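Local structure of beta-hexosaminidase LpqI (6GFV) at residues 233-238 against 244-249; 183-188 against 195-200; 87-92 against 126-131. The protein removes terminal beta-1,4-linked N-acetylglucosamine from peptidoglycan fragments during mycobacterial peptidoglycan recycling, as a glycosyl hydrolase of family 3. One frame throughout, in Å; residues are numbered along the deposited sequence.

Contact 1: 233-238 against 244-249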
loop_
_atom_site.group_PDB
_atom_site.type_symbol
_atom_site.label_atom_id
_atom_site.label_comp_id
_atom_site.label_asym_id
_atom_site.label_seq_id
_atom_site.Cartn_x
_atom_site.Cartn_y
_atom_site.Cartn_z
ATOM N N GLY A 233 -17.834 10.263 13.010
ATOM C CA GLY A 233 -18.749 9.138 13.060
ATOM C C GLY A 233 -18.091 7.767 12.980
ATOM O O GLY A 233 -18.770 6.761 13.119
ATOM N N LEU A 234 -16.777 7.731 12.757
ATOM C CA LEU A 234 -16.043 6.470 12.628
ATOM C C LEU A 234 -14.778 6.366 13.493
ATOM O O LEU A 234 -14.611 5.384 14.203
ATOM C CB LEU A 234 -15.664 6.227 11.161
ATOM C CG LEU A 234 -14.965 4.917 10.794
ATOM C CD1 LEU A 234 -15.862 3.690 11.000
ATOM C CD2 LEU A 234 -14.472 4.971 9.355
ATOM N N THR A 235 -13.895 7.364 13.425
ATOM C CA THR A 235 -12.576 7.264 14.059
ATOM C C THR A 235 -12.284 8.325 15.130
ATOM O O THR A 235 -11.294 8.217 15.841
ATOM C CB THR A 235 -11.431 7.350 12.999
ATOM O OG1 THR A 235 -11.277 8.703 12.569
ATOM C CG2 THR A 235 -11.729 6.483 11.797
ATOM N N GLY A 236 -13.130 9.340 15.246
ATOM C CA GLY A 236 -12.887 10.413 16.192
ATOM C C GLY A 236 -11.712 11.274 15.754
ATOM O O GLY A 236 -11.672 11.746 14.624
ATOM N N SER A 237 -10.757 11.471 16.650
ATOM C CA SER A 237 -9.560 12.237 16.323
ATOM C C SER A 237 -8.360 11.354 15.937
ATOM O O SER A 237 -7.228 11.831 15.868
ATOM C CB SER A 237 -9.182 13.126 17.498
ATOM O OG SER A 237 -9.086 12.350 18.671
ATOM N N GLU A 238 -8.601 10.074 15.693
ATOM C CA GLU A 238 -7.535 9.169 15.275
ATOM C C GLU A 238 -7.528 9.022 13.757
ATOM O O GLU A 238 -8.584 8.934 13.151
ATOM C CB GLU A 238 -7.696 7.802 15.931
ATOM C CG GLU A 238 -7.625 7.815 17.459
ATOM C CD GLU A 238 -6.304 8.342 17.999
ATOM O OE1 GLU A 238 -5.259 8.104 17.364
ATOM O OE2 GLU A 238 -6.302 8.984 19.067
ATOM N N LYS A 244 -8.800 0.817 14.312
ATOM C CA LYS A 244 -9.422 -0.487 14.121
ATOM C C LYS A 244 -10.864 -0.386 13.626
ATOM O O LYS A 244 -11.331 -1.256 12.899
ATOM C CB LYS A 244 -9.379 -1.279 15.429
ATOM C CG LYS A 244 -9.789 -2.723 15.302
ATOM C CD LYS A 244 -9.503 -3.474 16.582
ATOM C CE LYS A 244 -9.585 -4.954 16.356
ATOM N NZ LYS A 244 -9.499 -5.703 17.634
ATOM N N ALA A 245 -11.573 0.661 14.032
ATOM C CA ALA A 245 -12.940 0.874 13.568
ATOM C C ALA A 245 -12.966 1.079 12.053
ATOM O O ALA A 245 -13.809 0.511 11.371
ATOM C CB ALA A 245 -13.578 2.063 14.287
ATOM N N ALA A 246 -12.031 1.868 11.522
ATOM C CA ALA A 246 -11.951 2.085 10.076
ATOM C C ALA A 246 -11.558 0.812 9.307
ATOM O O ALA A 246 -12.174 0.474 8.312
ATOM C CB ALA A 246 -10.964 3.239 9.752
ATOM N N VAL A 247 -10.530 0.106 9.754
ATOM C CA VAL A 247 -10.148 -1.134 9.073
ATOM C C VAL A 247 -11.291 -2.156 9.179
ATOM O O VAL A 247 -11.634 -2.784 8.196
ATOM C CB VAL A 247 -8.847 -1.705 9.632
ATOM C CG1 VAL A 247 -8.494 -3.002 8.955
ATOM C CG2 VAL A 247 -7.716 -0.696 9.441
ATOM N N ASN A 248 -11.925 -2.274 10.346
ATOM C CA ASN A 248 -13.069 -3.202 10.488
ATOM C C ASN A 248 -14.223 -2.913 9.510
ATOM O O ASN A 248 -14.843 -3.839 9.022
ATOM C CB ASN A 248 -13.588 -3.201 11.940
ATOM C CG ASN A 248 -12.801 -4.148 12.840
ATOM O OD1 ASN A 248 -11.918 -4.848 12.385
ATOM N ND2 ASN A 248 -13.113 -4.155 14.116
ATOM N N LEU A 249 -14.508 -1.645 9.213
ATOM C CA LEU A 249 -15.502 -1.311 8.186
ATOM C C LEU A 249 -15.128 -1.878 6.814
ATOM O O LEU A 249 -15.974 -2.411 6.090
ATOM C CB LEU A 249 -15.678 0.201 8.062
ATOM C CG LEU A 249 -16.677 0.709 7.005
ATOM C CD1 LEU A 249 -18.089 0.189 7.280
ATOM C CD2 LEU A 249 -16.673 2.241 6.924
#
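Leu234 lays its side chain over the first turn of helix 244-252 and carries most of the contact. Its CB points at the helix, and CG stands anti to the backbone N (chi1 -176°), which sends the branch onto the backbone of Ala245 and Ala246; CG itself is 4.2 Å from Ala246 CA. There the two methyls part. CD1 settles on the peptide after Ala245, 3.8 Å from Ala245 O, with the methyl of Ala245 a little farther off. Leu234 CD2 lies 3.9 Å from Ala246 CB. One turn on, Leu234 CD2 is 4.3 Å from Leu249 CD2. The backbone of Leu234 also takes part, its O lying 3.5 Å from Ala245 CB.

Thr235 adds its methyl: CG2 touches Ala246 CB at 3.9 Å, so the methyl of Ala246 meets both Leu234 and Thr235. The hydroxyl of Thr235 serves its own loop instead, donating to Glu238 O (2.8 Å, C=O...donor angle 162°) across the type II' turn 235-238, while Val231 N is a second partner of OG1. Glu238, which closes the turn, forms a salt bridge with Arg288 through OE1.

No hydrogen bond joins the two segments. The polar bonds of the loop after strand 223-230 brace its turn, whereas its hold on the following helix is van der Waals contact between methyls and backbone, made near the surface of the barrel domain.

Contact 2: 183-188 against 195-200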
loop_
_atom_site.group_PDB
_atom_site.type_symbol
_atom_site.label_atom_id
_atom_site.label_comp_id
_atom_site.label_asym_id
_atom_site.label_seq_id
_atom_site.Cartn_x
_atom_site.Cartn_y
_atom_site.Cartn_z
ATOM N N PRO A 183 -10.819 5.956 3.793
ATOM C CA PRO A 183 -12.085 5.850 3.067
ATOM C C PRO A 183 -12.426 7.082 2.251
ATOM O O PRO A 183 -13.603 7.349 2.052
ATOM C CB PRO A 183 -13.094 5.681 4.192
ATOM C CG PRO A 183 -12.559 6.603 5.254
ATOM C CD PRO A 183 -11.041 6.512 5.142
ATOM N N GLY A 184 -11.428 7.832 1.801
ATOM C CA GLY A 184 -11.678 8.920 0.875
ATOM C C GLY A 184 -10.977 10.206 1.252
ATOM O O GLY A 184 -11.338 10.835 2.236
ATOM N N HIS A 185 -9.972 10.577 0.460
ATOM C CA HIS A 185 -9.150 11.773 0.681
ATOM C C HIS A 185 -9.604 12.979 -0.135
ATOM O O HIS A 185 -9.133 14.079 0.079
ATOM C CB HIS A 185 -7.682 11.468 0.314
ATOM C CG HIS A 185 -6.670 12.276 1.060
ATOM N ND1 HIS A 185 -6.756 13.645 1.203
ATOM C CD2 HIS A 185 -5.540 11.901 1.702
ATOM C CE1 HIS A 185 -5.715 14.077 1.891
ATOM N NE2 HIS A 185 -4.961 13.038 2.204
ATOM N N GLY A 186 -10.472 12.751 -1.108
ATOM C CA GLY A 186 -10.817 13.771 -2.081
ATOM C C GLY A 186 -11.354 15.086 -1.545
ATOM O O GLY A 186 -11.059 16.152 -2.092
ATOM N N ARG A 187 -12.150 15.025 -0.480
ATOM C CA ARG A 187 -12.658 16.251 0.127
ATOM C C ARG A 187 -12.079 16.482 1.529
ATOM O O ARG A 187 -12.712 17.102 2.357
ATOM C CB ARG A 187 -14.192 16.229 0.171
ATOM C CG ARG A 187 -14.850 16.103 -1.201
ATOM C CD ARG A 187 -15.508 14.731 -1.360
ATOM N NE ARG A 187 -15.979 14.410 -2.711
ATOM C CZ ARG A 187 -17.110 14.871 -3.245
ATOM N NH1 ARG A 187 -17.882 15.706 -2.563
ATOM N NH2 ARG A 187 -17.467 14.511 -4.468
ATOM N N GLY A 188 -10.868 15.991 1.779
ATOM C CA GLY A 188 -10.195 16.201 3.050
ATOM C C GLY A 188 -9.949 17.669 3.371
ATOM O O GLY A 188 -9.949 18.516 2.483
ATOM N N GLY A 195 0.199 17.824 7.995
ATOM C CA GLY A 195 -0.747 18.059 9.071
ATOM C C GLY A 195 -1.936 17.120 9.138
ATOM O O GLY A 195 -2.150 16.318 8.232
ATOM N N GLY A 196 -2.707 17.234 10.221
ATOM C CA GLY A 196 -3.900 16.432 10.443
ATOM C C GLY A 196 -5.025 16.784 9.488
ATOM O O GLY A 196 -5.303 17.952 9.236
ATOM N N VAL A 197 -5.672 15.760 8.950
ATOM C CA VAL A 197 -6.710 15.935 7.952
ATOM C C VAL A 197 -8.014 15.221 8.353
ATOM O O VAL A 197 -7.995 14.067 8.787
ATOM C CB VAL A 197 -6.215 15.427 6.579
ATOM C CG1 VAL A 197 -7.329 15.393 5.571
ATOM C CG2 VAL A 197 -5.064 16.304 6.081
ATOM N N THR A 198 -9.136 15.923 8.204
ATOM C CA THR A 198 -10.458 15.382 8.497
ATOM C C THR A 198 -11.316 15.259 7.233
ATOM O O THR A 198 -11.254 16.109 6.348
ATOM C CB THR A 198 -11.183 16.272 9.546
ATOM O OG1 THR A 198 -10.440 16.277 10.766
ATOM C CG2 THR A 198 -12.608 15.802 9.817
ATOM N N THR A 199 -12.115 14.195 7.157
ATOM C CA THR A 199 -13.073 13.964 6.065
ATOM C C THR A 199 -14.475 14.537 6.365
ATOM O O THR A 199 -14.737 14.941 7.481
ATOM C CB THR A 199 -13.230 12.455 5.789
ATOM O OG1 THR A 199 -13.885 11.823 6.896
ATOM C CG2 THR A 199 -11.888 11.789 5.543
ATOM N N PRO A 200 -15.371 14.562 5.361
ATOM C CA PRO A 200 -16.798 14.805 5.631
ATOM C C PRO A 200 -17.376 13.695 6.500
ATOM O O PRO A 200 -16.713 12.683 6.652
ATOM C CB PRO A 200 -17.427 14.807 4.233
ATOM C CG PRO A 200 -16.289 15.192 3.310
ATOM C CD PRO A 200 -15.071 14.577 3.916
#
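The type I turn from His185 to Gly188, closed by Gly188 N to His185 O, brings its last residue against the extended backbone of 197-200, where Gly188 CA lies 3.5 Å from Thr198 O in a CA-H...O contact (139° at H). Val197 covers the same glycine: its CG1, anti to the backbone N (chi1 171°), reaches to 3.9 Å from Gly188 CA and lies obliquely to the His185 ring, 4.2 Å from CE1. Farther along, Thr199 turns CG2 onto Gly184 O at 3.5 Å. Its OG1 donates to Pro200 O (3.0 Å), tilted 21° from the carbonyl plane. Pro200 then rests its ring on the base of Arg187, CG 3.9 Å from Arg187 CB and CD 3.8 Å from Arg187 O. The guanidinium leads away to a salt bridge with Asp208.

His185 NE2 is hydrogen-bonded to Ser192, and its ring stands edge-to-face with that of His181, a likely substrate-binding residue. The segments bracket loop 189-194, which includes Asp191, probably important for catalysis, and His193, the probable proton donor/acceptor. Van der Waals contacts, several of them carbon against carbonyl oxygen, and one CA-H...O contact therefore join the ends of this active-site loop without a conventional hydrogen bond.

Contact 3: 87-92 against 126-131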
loop_
_atom_site.group_PDB
_atom_site.type_symbol
_atom_site.label_atom_id
_atom_site.label_comp_id
_atom_site.label_asym_id
_atom_site.label_seq_id
_atom_site.Cartn_x
_atom_site.Cartn_y
_atom_site.Cartn_z
ATOM N N SER A 87 5.158 10.052 -10.579
ATOM C CA SER A 87 5.646 8.993 -11.450
ATOM C C SER A 87 7.131 8.742 -11.227
ATOM O O SER A 87 7.961 9.227 -11.971
ATOM C CB SER A 87 5.354 9.347 -12.907
ATOM O OG SER A 87 6.094 8.543 -13.800
ATOM N N ARG A 88 7.450 7.984 -10.181
ATOM C CA ARG A 88 8.842 7.715 -9.795
ATOM C C ARG A 88 9.722 7.159 -10.923
ATOM O O ARG A 88 10.900 7.498 -11.026
ATOM C CB ARG A 88 8.886 6.746 -8.614
ATOM C CG ARG A 88 10.283 6.535 -8.062
ATOM C CD ARG A 88 10.810 7.833 -7.485
ATOM N NE ARG A 88 12.236 7.838 -7.171
ATOM C CZ ARG A 88 13.178 8.294 -7.994
ATOM N NH1 ARG A 88 12.847 8.752 -9.195
ATOM N NH2 ARG A 88 14.448 8.282 -7.616
ATOM N N LEU A 89 9.145 6.325 -11.778
ATOM C CA LEU A 89 9.915 5.610 -12.791
ATOM C C LEU A 89 9.797 6.234 -14.177
ATOM O O LEU A 89 10.027 5.571 -15.188
ATOM C CB LEU A 89 9.472 4.143 -12.846
ATOM C CG LEU A 89 9.571 3.335 -11.546
ATOM C CD1 LEU A 89 9.109 1.883 -11.750
ATOM C CD2 LEU A 89 10.991 3.381 -10.978
ATOM N N ARG A 90 9.423 7.507 -14.225
ATOM C CA ARG A 90 9.257 8.205 -15.502
ATOM C C ARG A 90 10.490 8.078 -16.415
ATOM O O ARG A 90 10.361 7.989 -17.632
ATOM C CB ARG A 90 8.927 9.682 -15.258
ATOM C CG ARG A 90 9.941 10.441 -14.429
ATOM C CD ARG A 90 9.455 11.853 -14.127
ATOM N NE ARG A 90 10.425 12.619 -13.355
ATOM C CZ ARG A 90 10.639 12.469 -12.051
ATOM N NH1 ARG A 90 9.954 11.572 -11.348
ATOM N NH2 ARG A 90 11.550 13.217 -11.442
ATOM N N SER A 91 11.674 8.048 -15.823
ATOM C CA SER A 91 12.905 8.004 -16.611
ATOM C C SER A 91 13.088 6.657 -17.304
ATOM O O SER A 91 13.875 6.538 -18.239
ATOM C CB SER A 91 14.114 8.287 -15.724
ATOM O OG SER A 91 14.402 7.168 -14.903
ATOM N N LEU A 92 12.351 5.649 -16.847
ATOM C CA LEU A 92 12.576 4.275 -17.282
ATOM C C LEU A 92 11.441 3.633 -18.059
ATOM O O LEU A 92 11.685 2.714 -18.827
ATOM C CB LEU A 92 12.869 3.376 -16.078
ATOM C CG LEU A 92 14.057 3.704 -15.184
ATOM C CD1 LEU A 92 14.219 2.602 -14.156
ATOM C CD2 LEU A 92 15.319 3.884 -15.995
ATOM N N LEU A 126 11.390 -4.736 -14.686
ATOM C CA LEU A 126 12.382 -4.134 -13.801
ATOM C C LEU A 126 12.472 -4.840 -12.456
ATOM O O LEU A 126 13.504 -4.786 -11.803
ATOM C CB LEU A 126 12.090 -2.653 -13.576
ATOM C CG LEU A 126 12.235 -1.707 -14.769
ATOM C CD1 LEU A 126 11.649 -0.350 -14.451
ATOM C CD2 LEU A 126 13.688 -1.587 -15.183
ATOM N N GLY A 127 11.393 -5.508 -12.046
ATOM C CA GLY A 127 11.365 -6.174 -10.758
ATOM C C GLY A 127 10.269 -5.697 -9.797
ATOM O O GLY A 127 10.192 -6.173 -8.668
ATOM N N ILE A 128 9.449 -4.746 -10.237
ATOM C CA ILE A 128 8.332 -4.226 -9.443
ATOM C C ILE A 128 7.269 -5.313 -9.257
ATOM O O ILE A 128 6.873 -5.949 -10.229
ATOM C CB ILE A 128 7.668 -2.995 -10.112
ATOM C CG1 ILE A 128 8.651 -1.833 -10.237
ATOM C CG2 ILE A 128 6.419 -2.533 -9.329
ATOM C CD1 ILE A 128 9.326 -1.456 -8.918
ATOM N N THR A 129 6.806 -5.507 -8.024
ATOM C CA THR A 129 5.669 -6.406 -7.772
ATOM C C THR A 129 4.389 -5.685 -7.323
ATOM O O THR A 129 3.292 -6.237 -7.460
ATOM C CB THR A 129 6.002 -7.476 -6.711
ATOM O OG1 THR A 129 6.204 -6.865 -5.432
ATOM C CG2 THR A 129 7.244 -8.298 -7.117
ATOM N N ILE A 130 4.536 -4.469 -6.791
ATOM C CA ILE A 130 3.416 -3.699 -6.219
ATOM C C ILE A 130 3.485 -2.239 -6.639
ATOM O O ILE A 130 4.539 -1.609 -6.516
ATOM C CB ILE A 130 3.397 -3.740 -4.656
ATOM C CG1 ILE A 130 3.169 -5.160 -4.125
ATOM C CG2 ILE A 130 2.330 -2.797 -4.105
ATOM C CD1 ILE A 130 3.552 -5.319 -2.665
ATOM N N ASP A 131 2.369 -1.710 -7.128
ATOM C CA ASP A 131 2.238 -0.287 -7.473
ATOM C C ASP A 131 1.133 0.328 -6.619
ATOM O O ASP A 131 -0.007 -0.127 -6.660
ATOM C CB ASP A 131 1.907 -0.099 -8.960
ATOM C CG ASP A 131 1.842 1.386 -9.394
ATOM O OD1 ASP A 131 2.222 2.282 -8.629
ATOM O OD2 ASP A 131 1.438 1.645 -10.536
#
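Leu89 and Ile128 meet tip to tip, Leu89 CD1 lying 4.0 Å from Ile128 CG1. The same methyl is 4.3 Å from Leu126 CD1, so one end of Leu89 serves both partners. Leu92, which is exposed, crosses Leu126 obliquely, their CD1 methyls 3.9 Å apart. These three apolar contacts make up the whole join, through leucine CD1 methyls and, on Ile128, the CG1 methylene. Leu89 and Leu92 both hold CG beside the backbone N (chi1 -57° and -59°), and with their CB atoms also directed at 126-131 the two leucines reach across as a pair. Leu126 is thereby touched by both, and the cluster runs from buried Leu89 and Ile128 to exposed Leu92.

No hydrogen bond crosses between the segments; those of 87-92 lie within it or run to other parts of the chain. Ser87 O accepts from Arg90 N at 3.2 Å, closing the type I turn 87-90, and from Arg90 NH1 at 3.1 Å. The two donors come from opposite faces of the carbonyl plane, NH1 standing 49° out of it, while Ser87 O lies nearly in the plane of the guanidinium. This side-chain bond fastens Arg90 back over the turn. Glu81 OE2 takes hydrogen bonds from Ser87 OG and Leu89 N, tying the turn to strand 76-83. Arg88, a substrate-binding residue by similarity, is anchored through NE to Gly51 O.

Helix 109-126 ends in a Schellman motif with Gly127 at C-prime, Ile128 N bonding to Met123 O. The chain then enters strand 130-131, which runs parallel between strands 76-83 and 176-182. Leu89 and Ile128 both pack on Met123, and Ile128 also on Val77 and Val79, so the contact lies where the chain passes from helix 109-126 back into the barrel sheet.

In the fold
All three contacts lack cross-segment hydrogen bonds, yet they differ in place. Contact 1 is a surface contact between a loop and the helix it leads into; contacts 2 and 3 are partly buried and reach the same sheet. Contacts 1 and 2 lie on the same side of the chain's centre, their nearest atoms about 5 Å apart, and both border strand 223-230: segment 195-200 pairs with it, and 233-238 follows it. Contact 3, about 32 Å from contact 1 between centres, joins segments 34 residues apart, against 6 or 7 in the others. Backbone atoms share the work in contacts 1 and 2, whereas contact 3 relies on aliphatic side chains. Contact 3 contains the probable substrate-binding Arg88, and contact 2 touches His181.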